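Local coordinates for protein phosphoribosylaminoimidazole carboxylase, ATPase subunit (Thermus thermophilus, PDB 3AW8) that probably catalyses the ATP-dependent carboxylation of 5-aminoimidazole ribonucleotide with bicarbonate to N5-carboxyaminoimidazole ribonucleotide in de novo purine biosynthesis, at residues F25-D29 and R55-L60; L123-L127 and E154-L158; L183-R189 and Y239-L245; L208-P214 and G298-N304. All coordinates share one frame. Numbering follows the deposited sequence.

Interaction 1: F25-D29 and R55-L60; sequences FRFLD and RFAEGL
Arg26 reaches from strand 25-29 to carbonyls at the end of helix 50-57 and in the turn that follows. Its NH1 donates two hydrogen bonds, to Phe56 O (2.8 Å, N-H...O 161°) and to Glu58 O (2.8 Å, 150°), both acceptors lying at the edge of the guanidinium near its plane. NH2 of Arg26 makes a salt bridge with Glu58 OE1 at 3.1 Å. A side chain extended through chi2 (chi1 and chi2 t) and bent at chi3 (m) spans the gap, while Glu58 folds back with chi1 and chi2 p. Phe56 O is offered by the last turn of the helix, Glu58 O by the type II beta turn from Ala57 to Leu60, closed by Leu60 N to Ala57 O at 3.1 Å, with Gly59 at positive phi (72°) in its third position. In the Rossmann-like pre-ATP-grasp domain, strand 25-29 lies between strands 2-5 and 41-44 of a parallel sheet, and helix 50-57 with its following turn packs on one face. Arg26 and Leu28 direct their CA-to-CB bonds to this face; Phe25 and Phe27 point away, to helix 9-18. The CA atoms of Leu28 and Phe56 are 6.8 Å apart. Leu28 CB sits over the Phe56 ring in a CH-pi contact, 3.9 Å from the centroid and 19° off the normal. Arg26 CG packs against Phe56 CD2 at 3.8 Å, and Leu60 CD2 approaches Arg26 NH1 at 4.1 Å.

Interaction 2: L123-L127 and E154-L158; sequences LEEGL and EEEAL
Segment 123-127, on helix 120-127, faces the first turn of the weakly bonded helix 154-161. Their axes come within 11.2 Å and run roughly antiparallel, at 142°, pairing Leu123 with Leu158 (CA-CA 7.1 Å) and Leu127 with Glu154 (CA-CA 8.2 Å). The apolar contact is made by Leu123 and Leu127, both with chi1 t and chi2 p and CA-to-CB bonds toward the other helix. Leu123 CD2 lies 3.4 Å from Leu158 CG; Leu127 CD2 is 3.9 Å from both Ala157 CB and Leu158 CD1. Leu158 takes chi1 m, chi2 p. The polar contact is between two acids: Glu124 OE2 and Glu154 OE1 are 2.8 Å apart, a spacing at which one carboxyl group probably holds a proton. Ala157 in turn touches Val151 of strand 148-151. This is helix-helix packing within the ATP-grasp domain, beside its four-stranded antiparallel sheet, with the Leu127 side chain about 13 Å from the bound AMP.

Interaction 3: L183-R189 and Y239-L245; sequences LLAVRGR and YVGVLAL
Leu184 (chi1 and chi2 both m) overlaps Ala244 across two antiparallel strands, its CD1 lying 3.4 Å from Ala244 CB. On the same face of the sheet Val186 meets Val242, Val186 CB to Val242 CG2 3.8 Å; Leu183, Ala185, Leu243 and Leu245 occupy the other face, where helix 220-237 covers Leu183 and Ala185. The axes of strands 183-187 and 241-245 approach to 4.5 Å at 154°. Leu183-Leu245, Ala185-Leu243 and Arg187-Gly241 are hydrogen-bonded pairs, Leu184-Ala244 and Val186-Val242 non-hydrogen-bonded ones with CA-CA distances of 4.6 and 4.3 Å. Leu183 N to Leu245 O is 2.7 Å and Leu245 N to Leu183 O 3.1 Å; Ala185 N to Leu243 O is 2.8 Å and Leu243 N to Ala185 O 2.7 Å; Arg187 N to Gly241 O is 3.0 Å and Gly241 N to Arg187 O 2.8 Å. Gly241 has phi/psi of 119/-156°, where a CB would jam against the preceding carbonyl. Beyond this last pair, the extended Arg187 (chi1 to chi3 t) returns its NH2 to Tyr239 O at 2.7 Å, and Val240 CG1 packs 4.1 Å from Arg189 CB. These are neighbouring interior strands of the large antiparallel sheet of the ATP-grasp domain. Six backbone bonds fix the register, apolar side chains dominate both faces of the ladder, and the Arg187 guanidinium ties down the approach to strand 241-250.

Interaction 4: L208-P214 and G298-N304; sequences LRLSLAP and GQSAMVN
A classic beta bulge interrupts strand 207-213, with Arg209 and Leu210 both facing Arg202 on strand 193-204; Arg209 has phi/psi of -111/-37°. On its other edge the strand pairs antiparallel with strand 299-306, the axes 4.6 Å apart at 171°. Ser211-Met302 is a hydrogen-bonded pair (Ser211 N to Met302 O and Met302 N to Ser211 O, both 2.8 Å), as is Ala213-Ser300 (Ala213 N to Ser300 O 3.0 Å, Ser300 N to Ala213 O 2.8 Å). At the bulge Asn304 N donates to Arg209 O (3.1 Å) and Asn304 ND2 to Leu208 O (2.7 Å), while a water bridges Arg209 O and Asn304 O, 2.7 Å from each. A cis peptide precedes Pro214. Leu210 CD1 packs 3.3 Å from Val303 CG1 and Leu212 CD2 4.0 Å from Ala301 CB; Leu208 CD2 meets Met302 CE at 3.6 Å, with His203 of the AMP pocket beside Leu208. The ladder thus joins the ATP-grasp and C-terminal regions in one sheet, and side-chain amide and water bonds extend its polar network at the bulge.

The four contacts are spread over three regions of the fold. Interaction 1 closes first along the chain, in the N-terminal Rossmann-like domain; interaction 2 follows in the part of the ATP-grasp domain built round the smaller antiparallel sheet, with centres about 47 Å apart. Interactions 3 and 4 cross in sequence and belong to the same eight-stranded antiparallel sheet, their centres about 20 Å apart. Strands 179-187 and 207-213 are both neighbours of strand 193-204, which separates the two ladders. Interaction 4 carries the sheet into the C-terminal region. Side chains of interactions 2, 3 and 4 come within about 13, 12 and 8 Å of the bound AMP; interaction 1 lies away from the annotated sites.

Interaction 1: F25-D29 and R55-L60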
loop_
_atom_site.group_PDB
_atom_site.type_symbol
_atom_site.label_atom_id
_atom_site.label_comp_id
_atom_site.label_asym_id
_atom_site.label_seq_id
_atom_site.Cartn_x
_atom_site.Cartn_y
_atom_site.Cartn_z
ATOM N N PHE A 25 1.190 -6.665 14.282
ATOM C CA PHE A 25 -0.203 -6.589 14.677
ATOM C C PHE A 25 -0.743 -7.879 15.233
ATOM O O PHE A 25 -0.223 -8.952 14.939
ATOM C CB PHE A 25 -1.052 -6.174 13.462
ATOM C CG PHE A 25 -0.682 -4.837 12.907
ATOM C CD1 PHE A 25 -1.305 -3.686 13.366
ATOM C CD2 PHE A 25 0.349 -4.722 11.982
ATOM C CE1 PHE A 25 -0.905 -2.426 12.912
ATOM C CE2 PHE A 25 0.761 -3.472 11.521
ATOM C CZ PHE A 25 0.133 -2.318 11.987
ATOM N N ARG A 26 -1.782 -7.748 16.051
ATOM C CA ARG A 26 -2.491 -8.879 16.621
ATOM C C ARG A 26 -3.948 -8.447 16.678
ATOM O O ARG A 26 -4.266 -7.371 17.187
ATOM C CB ARG A 26 -1.993 -9.207 18.025
ATOM C CG ARG A 26 -2.732 -10.389 18.641
ATOM C CD ARG A 26 -2.238 -10.679 20.039
ATOM N NE ARG A 26 -0.854 -11.138 20.047
ATOM C CZ ARG A 26 -0.048 -11.038 21.099
ATOM N NH1 ARG A 26 -0.490 -10.495 22.223
ATOM N NH2 ARG A 26 1.198 -11.481 21.028
ATOM N N PHE A 27 -4.837 -9.268 16.141
ATOM C CA PHE A 27 -6.253 -8.919 16.153
ATOM C C PHE A 27 -7.020 -9.823 17.096
ATOM O O PHE A 27 -6.566 -10.917 17.430
ATOM C CB PHE A 27 -6.867 -9.044 14.744
ATOM C CG PHE A 27 -6.153 -8.247 13.697
ATOM C CD1 PHE A 27 -5.090 -8.800 12.987
ATOM C CD2 PHE A 27 -6.491 -6.920 13.471
ATOM C CE1 PHE A 27 -4.371 -8.034 12.071
ATOM C CE2 PHE A 27 -5.776 -6.145 12.557
ATOM C CZ PHE A 27 -4.711 -6.706 11.856
ATOM N N LEU A 28 -8.183 -9.349 17.528
ATOM C CA LEU A 28 -9.068 -10.126 18.391
ATOM C C LEU A 28 -10.410 -10.039 17.672
ATOM O O LEU A 28 -10.832 -8.959 17.270
ATOM C CB LEU A 28 -9.202 -9.508 19.792
ATOM C CG LEU A 28 -9.661 -10.459 20.915
ATOM C CD1 LEU A 28 -10.177 -9.645 22.097
ATOM C CD2 LEU A 28 -10.759 -11.385 20.437
ATOM N N ASP A 29 -11.056 -11.180 17.481
ATOM C CA ASP A 29 -12.349 -11.216 16.824
ATOM C C ASP A 29 -12.960 -12.566 17.125
ATOM O O ASP A 29 -12.260 -13.572 17.176
ATOM C CB ASP A 29 -12.208 -11.029 15.305
ATOM C CG ASP A 29 -13.533 -10.666 14.640
ATOM O OD1 ASP A 29 -14.409 -11.554 14.502
ATOM O OD2 ASP A 29 -13.709 -9.481 14.276
ATOM N N ARG A 55 -5.332 -12.582 27.179
ATOM C CA ARG A 55 -4.371 -13.375 26.424
ATOM C C ARG A 55 -3.905 -12.549 25.221
ATOM O O ARG A 55 -2.710 -12.449 24.940
ATOM C CB ARG A 55 -5.023 -14.675 25.953
ATOM C CG ARG A 55 -4.110 -15.559 25.122
ATOM C CD ARG A 55 -4.698 -16.950 24.891
ATOM N NE ARG A 55 -5.957 -16.946 24.141
ATOM C CZ ARG A 55 -7.161 -17.134 24.681
ATOM N NH1 ARG A 55 -8.244 -17.114 23.912
ATOM N NH2 ARG A 55 -7.291 -17.345 25.989
ATOM N N PHE A 56 -4.863 -11.943 24.524
ATOM C CA PHE A 56 -4.574 -11.114 23.360
ATOM C C PHE A 56 -3.776 -9.856 23.729
ATOM O O PHE A 56 -2.987 -9.348 22.932
ATOM C CB PHE A 56 -5.908 -10.748 22.662
ATOM C CG PHE A 56 -5.951 -9.358 22.069
ATOM C CD1 PHE A 56 -6.306 -8.265 22.850
ATOM C CD2 PHE A 56 -5.623 -9.144 20.727
ATOM C CE1 PHE A 56 -6.335 -6.976 22.318
ATOM C CE2 PHE A 56 -5.646 -7.853 20.180
ATOM C CZ PHE A 56 -6.005 -6.763 20.983
ATOM N N ALA A 57 -3.954 -9.363 24.946
ATOM C CA ALA A 57 -3.262 -8.145 25.347
ATOM C C ALA A 57 -1.791 -8.288 25.721
ATOM O O ALA A 57 -1.064 -7.302 25.730
ATOM C CB ALA A 57 -4.018 -7.480 26.483
ATOM N N GLU A 58 -1.348 -9.508 26.003
ATOM C CA GLU A 58 0.036 -9.741 26.414
ATOM C C GLU A 58 1.086 -9.190 25.463
ATOM O O GLU A 58 1.012 -9.381 24.255
ATOM C CB GLU A 58 0.278 -11.242 26.626
ATOM C CG GLU A 58 0.548 -12.043 25.351
ATOM C CD GLU A 58 2.015 -11.987 24.922
ATOM O OE1 GLU A 58 2.316 -12.353 23.758
ATOM O OE2 GLU A 58 2.867 -11.585 25.754
ATOM N N GLY A 59 2.069 -8.499 26.021
ATOM C CA GLY A 59 3.144 -7.953 25.216
ATOM C C GLY A 59 2.801 -6.773 24.326
ATOM O O GLY A 59 3.702 -6.123 23.792
ATOM N N LEU A 60 1.518 -6.477 24.160
ATOM C CA LEU A 60 1.137 -5.366 23.310
ATOM C C LEU A 60 1.743 -4.049 23.766
ATOM O O LEU A 60 1.887 -3.784 24.961
ATOM C CB LEU A 60 -0.384 -5.240 23.249
ATOM C CG LEU A 60 -1.094 -6.423 22.588
ATOM C CD1 LEU A 60 -2.612 -6.253 22.695
ATOM C CD2 LEU A 60 -0.644 -6.525 21.132
#

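Interaction 2: L123-L127 and E154-L158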
loop_
_atom_site.group_PDB
_atom_site.type_symbol
_atom_site.label_atom_id
_atom_site.label_comp_id
_atom_site.label_asym_id
_atom_site.label_seq_id
_atom_site.Cartn_x
_atom_site.Cartn_y
_atom_site.Cartn_z
ATOM N N LEU A 123 -42.699 11.077 23.571
ATOM C CA LEU A 123 -42.894 11.126 22.129
ATOM C C LEU A 123 -43.631 12.394 21.745
ATOM O O LEU A 123 -43.248 13.079 20.802
ATOM C CB LEU A 123 -43.687 9.911 21.652
ATOM C CG LEU A 123 -44.140 9.955 20.191
ATOM C CD1 LEU A 123 -42.974 10.301 19.281
ATOM C CD2 LEU A 123 -44.725 8.616 19.816
ATOM N N GLU A 124 -44.692 12.700 22.484
ATOM C CA GLU A 124 -45.480 13.898 22.227
ATOM C C GLU A 124 -44.719 15.094 22.786
ATOM O O GLU A 124 -44.614 16.135 22.135
ATOM C CB GLU A 124 -46.849 13.786 22.905
ATOM C CG GLU A 124 -48.029 14.006 21.970
ATOM C CD GLU A 124 -48.074 12.996 20.833
ATOM O OE1 GLU A 124 -48.098 11.778 21.116
ATOM O OE2 GLU A 124 -48.089 13.421 19.656
ATOM N N GLU A 125 -44.182 14.924 23.993
ATOM C CA GLU A 125 -43.413 15.962 24.680
ATOM C C GLU A 125 -42.459 16.674 23.729
ATOM O O GLU A 125 -42.068 17.820 23.963
ATOM C CB GLU A 125 -42.617 15.335 25.831
ATOM C CG GLU A 125 -41.656 16.276 26.538
ATOM C CD GLU A 125 -42.356 17.450 27.193
ATOM O OE1 GLU A 125 -43.264 17.220 28.023
ATOM O OE2 GLU A 125 -41.995 18.603 26.879
ATOM N N GLY A 126 -42.090 15.987 22.654
ATOM C CA GLY A 126 -41.184 16.572 21.689
ATOM C C GLY A 126 -41.577 16.345 20.245
ATOM O O GLY A 126 -40.919 16.854 19.341
ATOM N N LEU A 127 -42.648 15.593 20.016
ATOM C CA LEU A 127 -43.075 15.316 18.653
ATOM C C LEU A 127 -43.390 16.596 17.898
ATOM O O LEU A 127 -43.369 16.609 16.669
ATOM C CB LEU A 127 -44.293 14.392 18.636
ATOM C CG LEU A 127 -44.620 13.759 17.278
ATOM C CD1 LEU A 127 -43.375 13.109 16.701
ATOM C CD2 LEU A 127 -45.727 12.728 17.442
ATOM N N GLU A 154 -48.697 11.662 12.217
ATOM C CA GLU A 154 -48.657 12.036 13.623
ATOM C C GLU A 154 -48.991 10.805 14.469
ATOM O O GLU A 154 -48.613 10.717 15.635
ATOM C CB GLU A 154 -49.666 13.160 13.882
ATOM C CG GLU A 154 -49.249 14.179 14.941
ATOM C CD GLU A 154 -49.457 13.691 16.363
ATOM O OE1 GLU A 154 -49.143 14.452 17.305
ATOM O OE2 GLU A 154 -49.938 12.556 16.543
ATOM N N GLU A 155 -49.692 9.849 13.862
ATOM C CA GLU A 155 -50.078 8.617 14.547
ATOM C C GLU A 155 -49.092 7.493 14.243
ATOM O O GLU A 155 -48.855 6.624 15.080
ATOM C CB GLU A 155 -51.480 8.179 14.116
ATOM C CG GLU A 155 -51.564 7.718 12.667
ATOM C CD GLU A 155 -52.950 7.246 12.274
ATOM O OE1 GLU A 155 -53.424 6.243 12.851
ATOM O OE2 GLU A 155 -53.563 7.880 11.388
ATOM N N GLU A 156 -48.534 7.510 13.037
ATOM C CA GLU A 156 -47.567 6.501 12.609
ATOM C C GLU A 156 -46.343 6.561 13.526
ATOM O O GLU A 156 -45.535 5.630 13.572
ATOM C CB GLU A 156 -47.161 6.770 11.156
ATOM C CG GLU A 156 -46.267 5.727 10.509
ATOM C CD GLU A 156 -45.948 6.065 9.055
ATOM O OE1 GLU A 156 -45.373 7.146 8.800
ATOM O OE2 GLU A 156 -46.276 5.252 8.167
ATOM N N ALA A 157 -46.226 7.671 14.255
ATOM C CA ALA A 157 -45.130 7.895 15.192
ATOM C C ALA A 157 -45.373 7.101 16.468
ATOM O O ALA A 157 -44.560 6.262 16.856
ATOM C CB ALA A 157 -45.018 9.380 15.517
ATOM N N LEU A 158 -46.495 7.376 17.125
ATOM C CA LEU A 158 -46.842 6.667 18.350
ATOM C C LEU A 158 -46.944 5.183 18.026
ATOM O O LEU A 158 -46.897 4.333 18.915
ATOM C CB LEU A 158 -48.170 7.186 18.915
ATOM C CG LEU A 158 -48.155 8.616 19.475
ATOM C CD1 LEU A 158 -47.992 9.625 18.344
ATOM C CD2 LEU A 158 -49.443 8.879 20.238
#

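Interaction 3: L183-R189 and Y239-L245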
loop_
_atom_site.group_PDB
_atom_site.type_symbol
_atom_site.label_atom_id
_atom_site.label_comp_id
_atom_site.label_asym_id
_atom_site.label_seq_id
_atom_site.Cartn_x
_atom_site.Cartn_y
_atom_site.Cartn_z
ATOM N N LEU A 183 -16.000 14.401 7.337
ATOM C CA LEU A 183 -14.660 14.946 7.465
ATOM C C LEU A 183 -13.819 14.021 8.325
ATOM O O LEU A 183 -14.124 13.810 9.498
ATOM C CB LEU A 183 -14.704 16.338 8.103
ATOM C CG LEU A 183 -13.328 16.978 8.307
ATOM C CD1 LEU A 183 -13.237 18.247 7.492
ATOM C CD2 LEU A 183 -13.096 17.268 9.777
ATOM N N LEU A 184 -12.780 13.442 7.737
ATOM C CA LEU A 184 -11.902 12.574 8.500
ATOM C C LEU A 184 -10.852 13.487 9.123
ATOM O O LEU A 184 -10.216 14.275 8.429
ATOM C CB LEU A 184 -11.227 11.532 7.597
ATOM C CG LEU A 184 -12.094 10.456 6.935
ATOM C CD1 LEU A 184 -13.061 9.904 7.955
ATOM C CD2 LEU A 184 -12.864 11.029 5.756
ATOM N N ALA A 185 -10.691 13.399 10.435
ATOM C CA ALA A 185 -9.714 14.223 11.131
ATOM C C ALA A 185 -8.815 13.329 11.963
ATOM O O ALA A 185 -9.185 12.206 12.308
ATOM C CB ALA A 185 -10.419 15.244 12.029
ATOM N N VAL A 186 -7.634 13.826 12.294
ATOM C CA VAL A 186 -6.709 13.037 13.083
ATOM C C VAL A 186 -5.918 13.885 14.070
ATOM O O VAL A 186 -5.529 15.015 13.779
ATOM C CB VAL A 186 -5.751 12.249 12.155
ATOM C CG1 VAL A 186 -5.346 13.110 10.980
ATOM C CG2 VAL A 186 -4.526 11.788 12.928
ATOM N N ARG A 187 -5.695 13.325 15.251
ATOM C CA ARG A 187 -4.952 14.007 16.290
ATOM C C ARG A 187 -3.951 13.035 16.891
ATOM O O ARG A 187 -4.332 11.995 17.432
ATOM C CB ARG A 187 -5.912 14.518 17.370
ATOM C CG ARG A 187 -5.250 15.282 18.513
ATOM C CD ARG A 187 -6.299 15.926 19.421
ATOM N NE ARG A 187 -5.694 16.596 20.572
ATOM C CZ ARG A 187 -5.262 15.976 21.666
ATOM N NH1 ARG A 187 -4.721 16.673 22.649
ATOM N NH2 ARG A 187 -5.383 14.661 21.785
ATOM N N GLY A 188 -2.671 13.378 16.778
ATOM C CA GLY A 188 -1.619 12.539 17.316
ATOM C C GLY A 188 -1.568 12.519 18.834
ATOM O O GLY A 188 -2.251 13.286 19.514
ATOM N N ARG A 189 -0.748 11.625 19.368
ATOM C CA ARG A 189 -0.597 11.481 20.805
ATOM C C ARG A 189 0.087 12.731 21.332
ATOM O O ARG A 189 -0.060 13.104 22.497
ATOM C CB ARG A 189 0.249 10.243 21.107
ATOM C CG ARG A 189 0.181 9.770 22.540
ATOM C CD ARG A 189 0.761 8.373 22.674
ATOM N NE ARG A 189 2.186 8.330 22.364
ATOM C CZ ARG A 189 2.873 7.209 22.149
ATOM N NH1 ARG A 189 2.266 6.025 22.208
ATOM N NH2 ARG A 189 4.174 7.270 21.880
ATOM N N TYR A 239 -8.816 13.104 22.045
ATOM C CA TYR A 239 -8.773 12.126 20.979
ATOM C C TYR A 239 -7.373 11.894 20.441
ATOM O O TYR A 239 -6.588 12.828 20.274
ATOM C CB TYR A 239 -9.683 12.571 19.828
ATOM C CG TYR A 239 -10.181 11.423 18.980
ATOM C CD1 TYR A 239 -11.332 10.725 19.333
ATOM C CD2 TYR A 239 -9.481 11.011 17.847
ATOM C CE1 TYR A 239 -11.776 9.646 18.580
ATOM C CE2 TYR A 239 -9.916 9.928 17.087
ATOM C CZ TYR A 239 -11.064 9.254 17.459
ATOM O OH TYR A 239 -11.520 8.209 16.702
ATOM N N VAL A 240 -7.073 10.630 20.179
ATOM C CA VAL A 240 -5.793 10.243 19.613
ATOM C C VAL A 240 -6.117 9.232 18.533
ATOM O O VAL A 240 -6.724 8.190 18.800
ATOM C CB VAL A 240 -4.869 9.592 20.646
ATOM C CG1 VAL A 240 -3.537 9.262 19.999
ATOM C CG2 VAL A 240 -4.679 10.530 21.831
ATOM N N GLY A 241 -5.729 9.561 17.310
ATOM C CA GLY A 241 -5.998 8.681 16.191
ATOM C C GLY A 241 -6.872 9.378 15.174
ATOM O O GLY A 241 -6.900 10.611 15.096
ATOM N N VAL A 242 -7.585 8.591 14.385
ATOM C CA VAL A 242 -8.457 9.155 13.374
ATOM C C VAL A 242 -9.904 9.164 13.836
ATOM O O VAL A 242 -10.411 8.185 14.380
ATOM C CB VAL A 242 -8.319 8.394 12.049
ATOM C CG1 VAL A 242 -9.449 8.774 11.087
ATOM C CG2 VAL A 242 -6.962 8.717 11.436
ATOM N N LEU A 243 -10.555 10.296 13.613
ATOM C CA LEU A 243 -11.941 10.496 14.002
ATOM C C LEU A 243 -12.735 10.830 12.735
ATOM O O LEU A 243 -12.291 11.629 11.914
ATOM C CB LEU A 243 -11.982 11.637 15.028
ATOM C CG LEU A 243 -13.246 12.098 15.749
ATOM C CD1 LEU A 243 -13.867 13.231 14.983
ATOM C CD2 LEU A 243 -14.204 10.941 15.931
ATOM N N ALA A 244 -13.892 10.198 12.560
ATOM C CA ALA A 244 -14.720 10.441 11.385
ATOM C C ALA A 244 -16.033 11.107 11.775
ATOM O O ALA A 244 -16.838 10.548 12.527
ATOM C CB ALA A 244 -14.993 9.133 10.652
ATOM N N LEU A 245 -16.238 12.308 11.248
ATOM C CA LEU A 245 -17.438 13.086 11.515
ATOM C C LEU A 245 -18.301 13.193 10.263
ATOM O O LEU A 245 -17.841 13.642 9.215
ATOM C CB LEU A 245 -17.042 14.484 11.992
ATOM C CG LEU A 245 -17.153 14.818 13.483
ATOM C CD1 LEU A 245 -16.894 13.584 14.329
ATOM C CD2 LEU A 245 -16.180 15.952 13.818
#

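Interaction 4: L208-P214 and G298-N304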
loop_
_atom_site.group_PDB
_atom_site.type_symbol
_atom_site.label_atom_id
_atom_site.label_comp_id
_atom_site.label_asym_id
_atom_site.label_seq_id
_atom_site.Cartn_x
_atom_site.Cartn_y
_atom_site.Cartn_z
ATOM N N LEU A 208 -23.375 2.863 2.544
ATOM C CA LEU A 208 -22.559 3.801 1.779
ATOM C C LEU A 208 -22.256 3.131 0.435
ATOM O O LEU A 208 -21.770 1.996 0.391
ATOM C CB LEU A 208 -21.235 4.098 2.496
ATOM C CG LEU A 208 -20.239 4.934 1.680
ATOM C CD1 LEU A 208 -20.796 6.328 1.520
ATOM C CD2 LEU A 208 -18.883 4.990 2.361
ATOM N N ARG A 209 -22.547 3.834 -0.657
ATOM C CA ARG A 209 -22.317 3.291 -1.990
ATOM C C ARG A 209 -21.202 3.996 -2.729
ATOM O O ARG A 209 -20.439 3.358 -3.442
ATOM C CB ARG A 209 -23.588 3.385 -2.827
ATOM C CG ARG A 209 -24.772 2.688 -2.215
ATOM C CD ARG A 209 -24.604 1.179 -2.195
ATOM N NE ARG A 209 -25.746 0.551 -1.537
ATOM C CZ ARG A 209 -26.058 -0.736 -1.642
ATOM N NH1 ARG A 209 -25.315 -1.549 -2.385
ATOM N NH2 ARG A 209 -27.121 -1.210 -1.011
ATOM N N LEU A 210 -21.093 5.306 -2.546
ATOM C CA LEU A 210 -20.077 6.060 -3.255
ATOM C C LEU A 210 -19.561 7.255 -2.474
ATOM O O LEU A 210 -20.327 7.937 -1.790
ATOM C CB LEU A 210 -20.654 6.555 -4.585
ATOM C CG LEU A 210 -19.715 7.351 -5.491
ATOM C CD1 LEU A 210 -18.962 6.382 -6.397
ATOM C CD2 LEU A 210 -20.511 8.347 -6.325
ATOM N N SER A 211 -18.264 7.520 -2.598
ATOM C CA SER A 211 -17.641 8.656 -1.926
ATOM C C SER A 211 -16.844 9.494 -2.927
ATOM O O SER A 211 -16.002 8.968 -3.663
ATOM C CB SER A 211 -16.717 8.185 -0.792
ATOM O OG SER A 211 -17.447 7.856 0.380
ATOM N N LEU A 212 -17.118 10.795 -2.961
ATOM C CA LEU A 212 -16.420 11.685 -3.874
ATOM C C LEU A 212 -15.512 12.620 -3.088
ATOM O O LEU A 212 -15.973 13.370 -2.225
ATOM C CB LEU A 212 -17.432 12.479 -4.707
ATOM C CG LEU A 212 -18.280 11.568 -5.602
ATOM C CD1 LEU A 212 -19.469 12.323 -6.193
ATOM C CD2 LEU A 212 -17.396 11.000 -6.691
ATOM N N ALA A 213 -14.218 12.562 -3.386
ATOM C CA ALA A 213 -13.239 13.393 -2.701
ATOM C C ALA A 213 -12.287 14.082 -3.674
ATOM O O ALA A 213 -11.799 13.465 -4.619
ATOM C CB ALA A 213 -12.440 12.544 -1.709
ATOM N N PRO A 214 -12.031 15.384 -3.463
ATOM C CA PRO A 214 -12.605 16.180 -2.374
ATOM C C PRO A 214 -14.091 16.381 -2.647
ATOM O O PRO A 214 -14.548 16.147 -3.764
ATOM C CB PRO A 214 -11.829 17.488 -2.461
ATOM C CG PRO A 214 -10.512 17.063 -3.023
ATOM C CD PRO A 214 -10.927 16.112 -4.106
ATOM N N GLY A 298 -5.072 14.624 -6.815
ATOM C CA GLY A 298 -6.104 14.699 -7.830
ATOM C C GLY A 298 -7.497 14.521 -7.267
ATOM O O GLY A 298 -7.852 15.140 -6.265
ATOM N N GLN A 299 -8.285 13.670 -7.913
ATOM C CA GLN A 299 -9.657 13.410 -7.499
ATOM C C GLN A 299 -9.957 11.924 -7.387
ATOM O O GLN A 299 -9.518 11.123 -8.209
ATOM C CB GLN A 299 -10.629 14.018 -8.498
ATOM C CG GLN A 299 -10.859 15.492 -8.357
ATOM C CD GLN A 299 -11.753 15.990 -9.463
ATOM O OE1 GLN A 299 -11.355 16.003 -10.630
ATOM N NE2 GLN A 299 -12.979 16.382 -9.114
ATOM N N SER A 300 -10.740 11.558 -6.383
ATOM C CA SER A 300 -11.062 10.162 -6.181
ATOM C C SER A 300 -12.543 9.890 -6.067
ATOM O O SER A 300 -13.323 10.748 -5.659
ATOM C CB SER A 300 -10.373 9.652 -4.920
ATOM O OG SER A 300 -8.977 9.811 -5.022
ATOM N N ALA A 301 -12.910 8.674 -6.440
ATOM C CA ALA A 301 -14.274 8.203 -6.358
ATOM C C ALA A 301 -14.119 6.839 -5.698
ATOM O O ALA A 301 -13.403 5.966 -6.202
ATOM C CB ALA A 301 -14.881 8.061 -7.746
ATOM N N MET A 302 -14.778 6.673 -4.560
ATOM C CA MET A 302 -14.709 5.436 -3.800
ATOM C C MET A 302 -16.021 4.686 -3.998
ATOM O O MET A 302 -17.073 5.169 -3.583
ATOM C CB MET A 302 -14.503 5.797 -2.316
ATOM C CG MET A 302 -14.003 4.690 -1.387
ATOM S SD MET A 302 -15.195 3.391 -1.033
ATOM C CE MET A 302 -16.562 4.360 -0.329
ATOM N N VAL A 303 -15.988 3.527 -4.648
ATOM C CA VAL A 303 -17.236 2.789 -4.813
ATOM C C VAL A 303 -17.170 1.470 -4.042
ATOM O O VAL A 303 -16.297 0.639 -4.276
ATOM C CB VAL A 303 -17.614 2.535 -6.339
ATOM C CG1 VAL A 303 -17.168 3.701 -7.194
ATOM C CG2 VAL A 303 -17.018 1.242 -6.857
ATOM N N ASN A 304 -18.085 1.299 -3.095
ATOM C CA ASN A 304 -18.127 0.081 -2.303
ATOM C C ASN A 304 -18.586 -1.114 -3.112
ATOM O O ASN A 304 -19.362 -0.979 -4.059
ATOM C CB ASN A 304 -19.074 0.229 -1.109
ATOM C CG ASN A 304 -18.400 0.839 0.103
ATOM O OD1 ASN A 304 -17.172 0.862 0.201
ATOM N ND2 ASN A 304 -19.203 1.321 1.042
HETATM O O HOH W 1 -21.252 0.932 -4.365
#